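Local coordinates for putative uncharacterized protein (Pseudomonas aeruginosa, PDB 3F6Z) that specifically inhibits C-type lysozymes, as a lipoprotein of the bacterial outer membrane, at residues B[15-20]-B[35-40]; B[31-36]-B[72-77]. One frame throughout, in Å; residues are numbered along the deposited sequence.

Interaction 1: B[15-20]-B[35-40]; sequences KLDTRS and YLNKGD
Tyr35 N donates to Arg19 O at 2.8 Å in an almost straight bond (178° at the hydrogen), and Arg19 N returns one to Tyr35 O, making an antiparallel hydrogen-bonded pair. Two residues on, Asp17 and Asn37 pair the same way, with Asp17 N 2.9 Å from Asn37 O and Asn37 N bonded to Asp17 O. A longer, secondary CH...O contact runs from Leu16 CA to Asn37 O.

On the face that carries Asp17 and Asn37, carboxylate and amide lie side by side, pointing the same way and nearly coplanar. Asp17 OD2 and Asn37 OD1 stay 4.1 Å apart, as two acceptors should; a water donates to Asn37 OD1 at 3.0 Å, but its link to Asp17 OD2 is doubtful.

On the other face Leu16 has CG anti to its backbone N (chi1 168°) and crosses the chain of Lys38 at about a right angle, CD1 lying 3.9 Å from Lys38 CB. Lys38 NZ goes elsewhere, to Ala14 O, Gly12 O and a salt bridge with Asp6 of the second subunit. A further water joins Lys15 O to Gly39 N.

Backbone bonds therefore carry this hairpin pairing, while the two side-chain oxygens keep apart and the lysine amine turns to other partners.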
ATOM      1  N   LYS B  15      -6.882 -22.263 -11.093  1.00 36.23           N
ATOM      2  CA  LYS B  15      -6.835 -23.209  -9.991  1.00 37.76           C
ATOM      3  C   LYS B  15      -6.534 -22.483  -8.684  1.00 36.75           C
ATOM      4  O   LYS B  15      -5.676 -21.602  -8.642  1.00 36.67           O
ATOM      5  CB  LYS B  15      -5.753 -24.260 -10.258  1.00 40.08           C
ATOM      6  CG  LYS B  15      -5.581 -25.295  -9.154  1.00 44.49           C
ATOM      7  CD  LYS B  15      -6.865 -26.079  -8.908  1.00 48.18           C
ATOM      8  CE  LYS B  15      -7.368 -26.751 -10.181  1.00 49.65           C
ATOM      9  NZ  LYS B  15      -8.654 -27.463  -9.942  1.00 52.21           N
ATOM     10  N   LEU B  16      -7.248 -22.850  -7.624  1.00 35.59           N
ATOM     11  CA  LEU B  16      -7.041 -22.243  -6.315  1.00 35.03           C
ATOM     12  C   LEU B  16      -6.116 -23.097  -5.461  1.00 35.20           C
ATOM     13  O   LEU B  16      -6.277 -24.314  -5.383  1.00 35.35           O
ATOM     14  CB  LEU B  16      -8.371 -22.063  -5.575  1.00 33.28           C
ATOM     15  CG  LEU B  16      -8.217 -21.693  -4.091  1.00 32.15           C
ATOM     16  CD1 LEU B  16      -7.487 -20.364  -3.977  1.00 31.32           C
ATOM     17  CD2 LEU B  16      -9.576 -21.616  -3.409  1.00 31.89           C
ATOM     18  N   ASP B  17      -5.150 -22.450  -4.820  1.00 36.19           N
ATOM     19  CA  ASP B  17      -4.211 -23.140  -3.951  1.00 37.55           C
ATOM     20  C   ASP B  17      -4.295 -22.537  -2.553  1.00 37.24           C
ATOM     21  O   ASP B  17      -4.038 -21.346  -2.358  1.00 36.74           O
ATOM     22  CB  ASP B  17      -2.786 -23.007  -4.484  1.00 40.42           C
ATOM     23  CG  ASP B  17      -1.777 -23.717  -3.611  1.00 42.99           C
ATOM     24  OD1 ASP B  17      -1.952 -24.935  -3.378  1.00 44.70           O
ATOM     25  OD2 ASP B  17      -0.816 -23.062  -3.154  1.00 45.36           O
ATOM     26  N   THR B  18      -4.649 -23.366  -1.579  1.00 36.66           N
ATOM     27  CA  THR B  18      -4.796 -22.904  -0.206  1.00 37.14           C
ATOM     28  C   THR B  18      -3.807 -23.565   0.739  1.00 36.21           C
ATOM     29  O   THR B  18      -3.530 -24.759   0.636  1.00 37.42           O
ATOM     30  CB  THR B  18      -6.232 -23.159   0.293  1.00 37.27           C
ATOM     31  OG1 THR B  18      -7.151 -22.410  -0.516  1.00 37.98           O
ATOM     32  CG2 THR B  18      -6.382 -22.730   1.739  1.00 39.93           C
ATOM     33  N   ARG B  19      -3.289 -22.782   1.675  1.00 35.06           N
ATOM     34  CA  ARG B  19      -2.315 -23.296   2.616  1.00 34.70           C
ATOM     35  C   ARG B  19      -2.332 -22.540   3.943  1.00 34.25           C
ATOM     36  O   ARG B  19      -2.403 -21.311   3.967  1.00 34.36           O
ATOM     37  CB  ARG B  19      -0.934 -23.206   1.977  1.00 36.84           C
ATOM     38  CG  ARG B  19       0.208 -23.670   2.847  1.00 41.78           C
ATOM     39  CD  ARG B  19       1.525 -23.350   2.173  1.00 44.69           C
ATOM     40  NE  ARG B  19       2.653 -23.516   3.077  1.00 47.98           N
ATOM     41  CZ  ARG B  19       3.838 -22.944   2.893  1.00 49.75           C
ATOM     42  NH1 ARG B  19       4.041 -22.172   1.830  1.00 50.93           N
ATOM     43  NH2 ARG B  19       4.813 -23.136   3.772  1.00 50.80           N
ATOM     44  N   SER B  20      -2.281 -23.280   5.045  1.00 33.05           N
ATOM     45  CA  SER B  20      -2.265 -22.676   6.374  1.00 31.91           C
ATOM     46  C   SER B  20      -0.858 -22.792   6.935  1.00 30.36           C
ATOM     47  O   SER B  20      -0.251 -23.858   6.885  1.00 30.60           O
ATOM     48  CB  SER B  20      -3.243 -23.388   7.307  1.00 32.62           C
ATOM     49  OG  SER B  20      -4.577 -23.196   6.881  1.00 36.28           O
ATOM     50  N   TYR B  35      -3.085 -18.727   3.315  1.00 20.29           N
ATOM     51  CA  TYR B  35      -2.688 -18.153   2.044  1.00 19.85           C
ATOM     52  C   TYR B  35      -3.595 -18.679   0.949  1.00 20.79           C
ATOM     53  O   TYR B  35      -3.905 -19.870   0.910  1.00 22.86           O
ATOM     54  CB  TYR B  35      -1.224 -18.498   1.744  1.00 18.16           C
ATOM     55  CG  TYR B  35      -0.263 -17.816   2.685  1.00 16.42           C
ATOM     56  CD1 TYR B  35      -0.049 -16.440   2.608  1.00 16.40           C
ATOM     57  CD2 TYR B  35       0.395 -18.531   3.687  1.00 16.34           C
ATOM     58  CE1 TYR B  35       0.791 -15.789   3.502  1.00 16.74           C
ATOM     59  CE2 TYR B  35       1.242 -17.888   4.593  1.00 16.83           C
ATOM     60  CZ  TYR B  35       1.432 -16.518   4.492  1.00 16.89           C
ATOM     61  OH  TYR B  35       2.245 -15.866   5.378  1.00 19.61           O
ATOM     62  N   LEU B  36      -4.036 -17.780   0.076  1.00 20.24           N
ATOM     63  CA  LEU B  36      -4.897 -18.151  -1.036  1.00 20.86           C
ATOM     64  C   LEU B  36      -4.336 -17.562  -2.320  1.00 20.85           C
ATOM     65  O   LEU B  36      -4.223 -16.343  -2.457  1.00 19.54           O
ATOM     66  CB  LEU B  36      -6.332 -17.651  -0.822  1.00 21.05           C
ATOM     67  CG  LEU B  36      -7.088 -18.214   0.388  1.00 24.27           C
ATOM     68  CD1 LEU B  36      -6.908 -17.276   1.581  1.00 25.13           C
ATOM     69  CD2 LEU B  36      -8.569 -18.351   0.053  1.00 24.77           C
ATOM     70  N   ASN B  37      -3.977 -18.444  -3.248  1.00 19.68           N
ATOM     71  CA  ASN B  37      -3.425 -18.044  -4.532  1.00 19.80           C
ATOM     72  C   ASN B  37      -4.298 -18.580  -5.661  1.00 19.41           C
ATOM     73  O   ASN B  37      -4.448 -19.795  -5.830  1.00 19.74           O
ATOM     74  CB  ASN B  37      -2.001 -18.582  -4.685  1.00 19.13           C
ATOM     75  CG  ASN B  37      -1.097 -18.169  -3.540  1.00 20.03           C
ATOM     76  OD1 ASN B  37      -0.450 -19.011  -2.912  1.00 22.84           O
ATOM     77  ND2 ASN B  37      -1.043 -16.870  -3.263  1.00 16.93           N
ATOM     78  N   LYS B  38      -4.872 -17.665  -6.432  1.00 18.85           N
ATOM     79  CA  LYS B  38      -5.732 -18.029  -7.546  1.00 18.08           C
ATOM     80  C   LYS B  38      -5.571 -17.028  -8.682  1.00 16.10           C
ATOM     81  O   LYS B  38      -6.102 -15.924  -8.626  1.00 17.27           O
ATOM     82  CB  LYS B  38      -7.189 -18.068  -7.071  1.00 19.93           C
ATOM     83  CG  LYS B  38      -8.207 -18.393  -8.150  1.00 21.40           C
ATOM     84  CD  LYS B  38      -9.618 -18.394  -7.569  1.00 22.68           C
ATOM     85  CE  LYS B  38     -10.682 -18.521  -8.658  1.00 24.53           C
ATOM     86  NZ  LYS B  38     -10.620 -19.830  -9.374  1.00 24.36           N
ATOM     87  N   GLY B  39      -4.834 -17.411  -9.715  1.00 16.34           N
ATOM     88  CA  GLY B  39      -4.635 -16.514 -10.843  1.00 18.66           C
ATOM     89  C   GLY B  39      -3.952 -15.216 -10.445  1.00 17.85           C
ATOM     90  O   GLY B  39      -2.918 -15.234  -9.781  1.00 17.28           O
ATOM     91  N   ASP B  40      -4.535 -14.088 -10.834  1.00 18.57           N
ATOM     92  CA  ASP B  40      -3.955 -12.784 -10.511  1.00 20.00           C
ATOM     93  C   ASP B  40      -4.120 -12.413  -9.052  1.00 19.30           C
ATOM     94  O   ASP B  40      -3.487 -11.478  -8.571  1.00 19.46           O
ATOM     95  CB  ASP B  40      -4.585 -11.670 -11.350  1.00 21.75           C
ATOM     96  CG  ASP B  40      -4.334 -11.831 -12.831  1.00 23.41           C
ATOM     97  OD1 ASP B  40      -3.309 -12.445 -13.200  1.00 26.05           O
ATOM     98  OD2 ASP B  40      -5.158 -11.323 -13.626  1.00 24.33           O
TER
HETATM   99  O   HOH W   1      -3.688 -20.197  -9.585  1.00 20.70           O
HETATM  100  O   HOH W   2       0.830 -21.506  -4.037  1.00 49.15           O

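Interaction 2: B[31-36]-B[72-77]; sequences FTVQYL and YIWWTK
Trp74 NE1 donates a hydrogen bond to Tyr35 OH, the one direct polar link between strands 31-36 and 72-77. It measures 2.9 Å from NE1 to OH, is nearly straight at 167°, and has the oxygen exactly in the indole plane. The phenol and indole side chains cross at about a right angle. Tyr35 OH also hydrogen-bonds Tyr23 OH, so this buried hydroxyl is held by two partners and the phenol tip is fixed.

Most of the other touches are apolar. Phe31 and Trp74 reach toward each other tip to tip, Phe31 CE2 standing 3.9 Å from Trp74 CH2, which sits at the edge of the phenyl ring near its plane. The two ring planes make 64°, an oblique pairing. Val33 slides past the indole, CG2 4.2 Å from Trp74 CZ2, and its other methyl, CG1, covers one face of the Tyr35 ring toward the rim.

Thr76 comes tip to tip at the phenol, its methyl CG2 packing 3.5 Å from Tyr35 OH, while its OG1 is hydrogen-bonded to a polar side chain of the chain of another protein.

Crossing at 80° with their axes 12.0 Å apart, the strands touch through side chains alone, as walls facing each other do across the core of the closed antiparallel barrel seen here.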
ATOM      1  N   PHE B  31       0.446 -17.419  15.862  1.00 33.33           N
ATOM      2  CA  PHE B  31      -0.811 -17.495  15.133  1.00 29.64           C
ATOM      3  C   PHE B  31      -0.654 -18.287  13.855  1.00 26.44           C
ATOM      4  O   PHE B  31       0.426 -18.765  13.539  1.00 25.53           O
ATOM      5  CB  PHE B  31      -1.305 -16.093  14.794  1.00 29.11           C
ATOM      6  CG  PHE B  31      -0.246 -15.208  14.209  1.00 28.42           C
ATOM      7  CD1 PHE B  31       0.598 -14.476  15.037  1.00 29.04           C
ATOM      8  CD2 PHE B  31      -0.067 -15.128  12.831  1.00 27.93           C
ATOM      9  CE1 PHE B  31       1.615 -13.671  14.499  1.00 28.64           C
ATOM     10  CE2 PHE B  31       0.944 -14.329  12.287  1.00 28.09           C
ATOM     11  CZ  PHE B  31       1.786 -13.599  13.128  1.00 27.51           C
ATOM     12  N   THR B  32      -1.750 -18.408  13.121  1.00 26.64           N
ATOM     13  CA  THR B  32      -1.777 -19.144  11.868  1.00 25.55           C
ATOM     14  C   THR B  32      -2.341 -18.264  10.769  1.00 24.55           C
ATOM     15  O   THR B  32      -3.326 -17.560  10.972  1.00 22.51           O
ATOM     16  CB  THR B  32      -2.660 -20.402  11.981  1.00 26.76           C
ATOM     17  OG1 THR B  32      -2.158 -21.241  13.028  1.00 27.42           O
ATOM     18  CG2 THR B  32      -2.663 -21.175  10.663  1.00 26.05           C
ATOM     19  N   VAL B  33      -1.715 -18.325   9.598  1.00 24.27           N
ATOM     20  CA  VAL B  33      -2.134 -17.531   8.454  1.00 22.65           C
ATOM     21  C   VAL B  33      -2.646 -18.427   7.335  1.00 23.22           C
ATOM     22  O   VAL B  33      -2.153 -19.538   7.142  1.00 24.08           O
ATOM     23  CB  VAL B  33      -0.949 -16.692   7.908  1.00 23.48           C
ATOM     24  CG1 VAL B  33      -1.324 -16.042   6.573  1.00 22.73           C
ATOM     25  CG2 VAL B  33      -0.550 -15.629   8.922  1.00 22.37           C
ATOM     26  N   GLN B  34      -3.642 -17.953   6.600  1.00 21.52           N
ATOM     27  CA  GLN B  34      -4.143 -18.736   5.486  1.00 22.61           C
ATOM     28  C   GLN B  34      -3.776 -18.021   4.196  1.00 21.79           C
ATOM     29  O   GLN B  34      -4.101 -16.847   4.008  1.00 22.02           O
ATOM     30  CB  GLN B  34      -5.663 -18.927   5.555  1.00 24.11           C
ATOM     31  CG  GLN B  34      -6.166 -19.866   4.468  1.00 30.53           C
ATOM     32  CD  GLN B  34      -7.655 -20.131   4.533  1.00 34.29           C
ATOM     33  OE1 GLN B  34      -8.473 -19.237   4.311  1.00 35.72           O
ATOM     34  NE2 GLN B  34      -8.016 -21.371   4.838  1.00 37.39           N
ATOM     35  N   TYR B  35      -3.085 -18.727   3.315  1.00 20.29           N
ATOM     36  CA  TYR B  35      -2.688 -18.153   2.044  1.00 19.85           C
ATOM     37  C   TYR B  35      -3.595 -18.679   0.949  1.00 20.79           C
ATOM     38  O   TYR B  35      -3.905 -19.870   0.910  1.00 22.86           O
ATOM     39  CB  TYR B  35      -1.224 -18.498   1.744  1.00 18.16           C
ATOM     40  CG  TYR B  35      -0.263 -17.816   2.685  1.00 16.42           C
ATOM     41  CD1 TYR B  35      -0.049 -16.440   2.608  1.00 16.40           C
ATOM     42  CD2 TYR B  35       0.395 -18.531   3.687  1.00 16.34           C
ATOM     43  CE1 TYR B  35       0.791 -15.789   3.502  1.00 16.74           C
ATOM     44  CE2 TYR B  35       1.242 -17.888   4.593  1.00 16.83           C
ATOM     45  CZ  TYR B  35       1.432 -16.518   4.492  1.00 16.89           C
ATOM     46  OH  TYR B  35       2.245 -15.866   5.378  1.00 19.61           O
ATOM     47  N   LEU B  36      -4.036 -17.780   0.076  1.00 20.24           N
ATOM     48  CA  LEU B  36      -4.897 -18.151  -1.036  1.00 20.86           C
ATOM     49  C   LEU B  36      -4.336 -17.562  -2.320  1.00 20.85           C
ATOM     50  O   LEU B  36      -4.223 -16.343  -2.457  1.00 19.54           O
ATOM     51  CB  LEU B  36      -6.332 -17.651  -0.822  1.00 21.05           C
ATOM     52  CG  LEU B  36      -7.088 -18.214   0.388  1.00 24.27           C
ATOM     53  CD1 LEU B  36      -6.908 -17.276   1.581  1.00 25.13           C
ATOM     54  CD2 LEU B  36      -8.569 -18.351   0.053  1.00 24.77           C
ATOM     55  N   TYR B  72      -1.682  -2.143   8.170  1.00 20.62           N
ATOM     56  CA  TYR B  72      -0.637  -3.161   8.205  1.00 19.32           C
ATOM     57  C   TYR B  72      -0.092  -3.605   6.855  1.00 18.49           C
ATOM     58  O   TYR B  72      -0.748  -3.483   5.814  1.00 16.66           O
ATOM     59  CB  TYR B  72      -1.157  -4.416   8.913  1.00 19.42           C
ATOM     60  CG  TYR B  72      -1.513  -4.240  10.369  1.00 22.53           C
ATOM     61  CD1 TYR B  72      -0.523  -4.240  11.355  1.00 22.59           C
ATOM     62  CD2 TYR B  72      -2.844  -4.103  10.765  1.00 22.07           C
ATOM     63  CE1 TYR B  72      -0.851  -4.112  12.707  1.00 23.84           C
ATOM     64  CE2 TYR B  72      -3.187  -3.972  12.109  1.00 25.38           C
ATOM     65  CZ  TYR B  72      -2.188  -3.976  13.076  1.00 26.33           C
ATOM     66  OH  TYR B  72      -2.533  -3.830  14.399  1.00 26.38           O
ATOM     67  N   ILE B  73       1.122  -4.140   6.910  1.00 17.38           N
ATOM     68  CA  ILE B  73       1.795  -4.704   5.754  1.00 15.92           C
ATOM     69  C   ILE B  73       2.357  -6.032   6.271  1.00 16.17           C
ATOM     70  O   ILE B  73       3.025  -6.076   7.303  1.00 16.66           O
ATOM     71  CB  ILE B  73       2.972  -3.825   5.249  1.00 17.25           C
ATOM     72  CG1 ILE B  73       2.450  -2.510   4.649  1.00 17.54           C
ATOM     73  CG2 ILE B  73       3.773  -4.590   4.200  1.00 16.38           C
ATOM     74  CD1 ILE B  73       1.622  -2.677   3.372  1.00 15.47           C
ATOM     75  N   TRP B  74       2.032  -7.115   5.580  1.00 15.62           N
ATOM     76  CA  TRP B  74       2.521  -8.440   5.935  1.00 15.29           C
ATOM     77  C   TRP B  74       3.408  -8.825   4.755  1.00 14.95           C
ATOM     78  O   TRP B  74       2.923  -9.078   3.651  1.00 15.45           O
ATOM     79  CB  TRP B  74       1.351  -9.413   6.089  1.00 15.04           C
ATOM     80  CG  TRP B  74       1.760 -10.838   6.374  1.00 16.48           C
ATOM     81  CD1 TRP B  74       1.615 -11.915   5.545  1.00 14.96           C
ATOM     82  CD2 TRP B  74       2.334 -11.343   7.586  1.00 14.32           C
ATOM     83  NE1 TRP B  74       2.058 -13.057   6.166  1.00 14.58           N
ATOM     84  CE2 TRP B  74       2.505 -12.735   7.421  1.00 16.63           C
ATOM     85  CE3 TRP B  74       2.717 -10.753   8.797  1.00 14.26           C
ATOM     86  CZ2 TRP B  74       3.045 -13.552   8.425  1.00 14.77           C
ATOM     87  CZ3 TRP B  74       3.254 -11.567   9.797  1.00 15.82           C
ATOM     88  CH2 TRP B  74       3.412 -12.952   9.600  1.00 15.19           C
ATOM     89  N   TRP B  75       4.714  -8.847   4.990  1.00 15.52           N
ATOM     90  CA  TRP B  75       5.684  -9.141   3.935  1.00 14.69           C
ATOM     91  C   TRP B  75       6.471 -10.415   4.242  1.00 15.47           C
ATOM     92  O   TRP B  75       7.240 -10.466   5.197  1.00 14.18           O
ATOM     93  CB  TRP B  75       6.638  -7.955   3.817  1.00 14.81           C
ATOM     94  CG  TRP B  75       7.259  -7.748   2.475  1.00 14.92           C
ATOM     95  CD1 TRP B  75       7.493  -8.694   1.509  1.00 12.87           C
ATOM     96  CD2 TRP B  75       7.816  -6.524   1.983  1.00 13.50           C
ATOM     97  NE1 TRP B  75       8.163  -8.128   0.452  1.00 13.87           N
ATOM     98  CE2 TRP B  75       8.376  -6.798   0.717  1.00 13.68           C
ATOM     99  CE3 TRP B  75       7.900  -5.219   2.495  1.00 14.99           C
ATOM    100  CZ2 TRP B  75       9.016  -5.815  -0.051  1.00 14.10           C
ATOM    101  CZ3 TRP B  75       8.535  -4.240   1.734  1.00 13.91           C
ATOM    102  CH2 TRP B  75       9.085  -4.547   0.472  1.00 13.74           C
ATOM    103  N   THR B  76       6.289 -11.438   3.416  1.00 16.43           N
ATOM    104  CA  THR B  76       6.977 -12.701   3.627  1.00 17.50           C
ATOM    105  C   THR B  76       8.122 -12.910   2.647  1.00 19.29           C
ATOM    106  O   THR B  76       8.086 -12.437   1.513  1.00 19.74           O
ATOM    107  CB  THR B  76       6.001 -13.883   3.497  1.00 17.00           C
ATOM    108  OG1 THR B  76       5.678 -14.094   2.114  1.00 13.41           O
ATOM    109  CG2 THR B  76       4.716 -13.584   4.273  1.00 17.02           C
ATOM    110  N   LYS B  77       9.134 -13.630   3.110  1.00 20.24           N
ATOM    111  CA  LYS B  77      10.321 -13.954   2.328  1.00 21.04           C
ATOM    112  C   LYS B  77      10.690 -15.365   2.788  1.00 20.80           C
ATOM    113  O   LYS B  77      11.236 -15.551   3.874  1.00 20.47           O
ATOM    114  CB  LYS B  77      11.439 -12.957   2.662  1.00 21.21           C
ATOM    115  CG  LYS B  77      12.777 -13.216   1.992  1.00 22.02           C
ATOM    116  CD  LYS B  77      12.730 -13.000   0.492  1.00 22.68           C
ATOM    117  CE  LYS B  77      14.112 -13.222  -0.112  1.00 26.11           C
ATOM    118  NZ  LYS B  77      14.186 -12.842  -1.551  1.00 27.52           N
TER

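Both contacts use strand 30-38, and Tyr35 belongs to each: in interaction 1 its backbone pairs with the hairpin partner, and in interaction 2 its hydroxyl meets the indole N-H of Trp74 within the barrel. The contact centres are 13 Å apart, and the two sets also touch directly, Thr18 CG2 lying 3.8 Å from Gln34 NE2. Interaction 2 leads to the inhibitory site: segment 72-77 ends at Lys77, next to Thr76, and Lys77, inferred to act directly on the lysozyme active site, directs its NZ to acidic side chains of the chain of another protein. The side chains of Tyr35 and Lys77 are about 10 Å apart at their nearest atoms; the side chain of Thr76 is about 10 Å from the side chain of Ser63, the other inferred inhibitory residue.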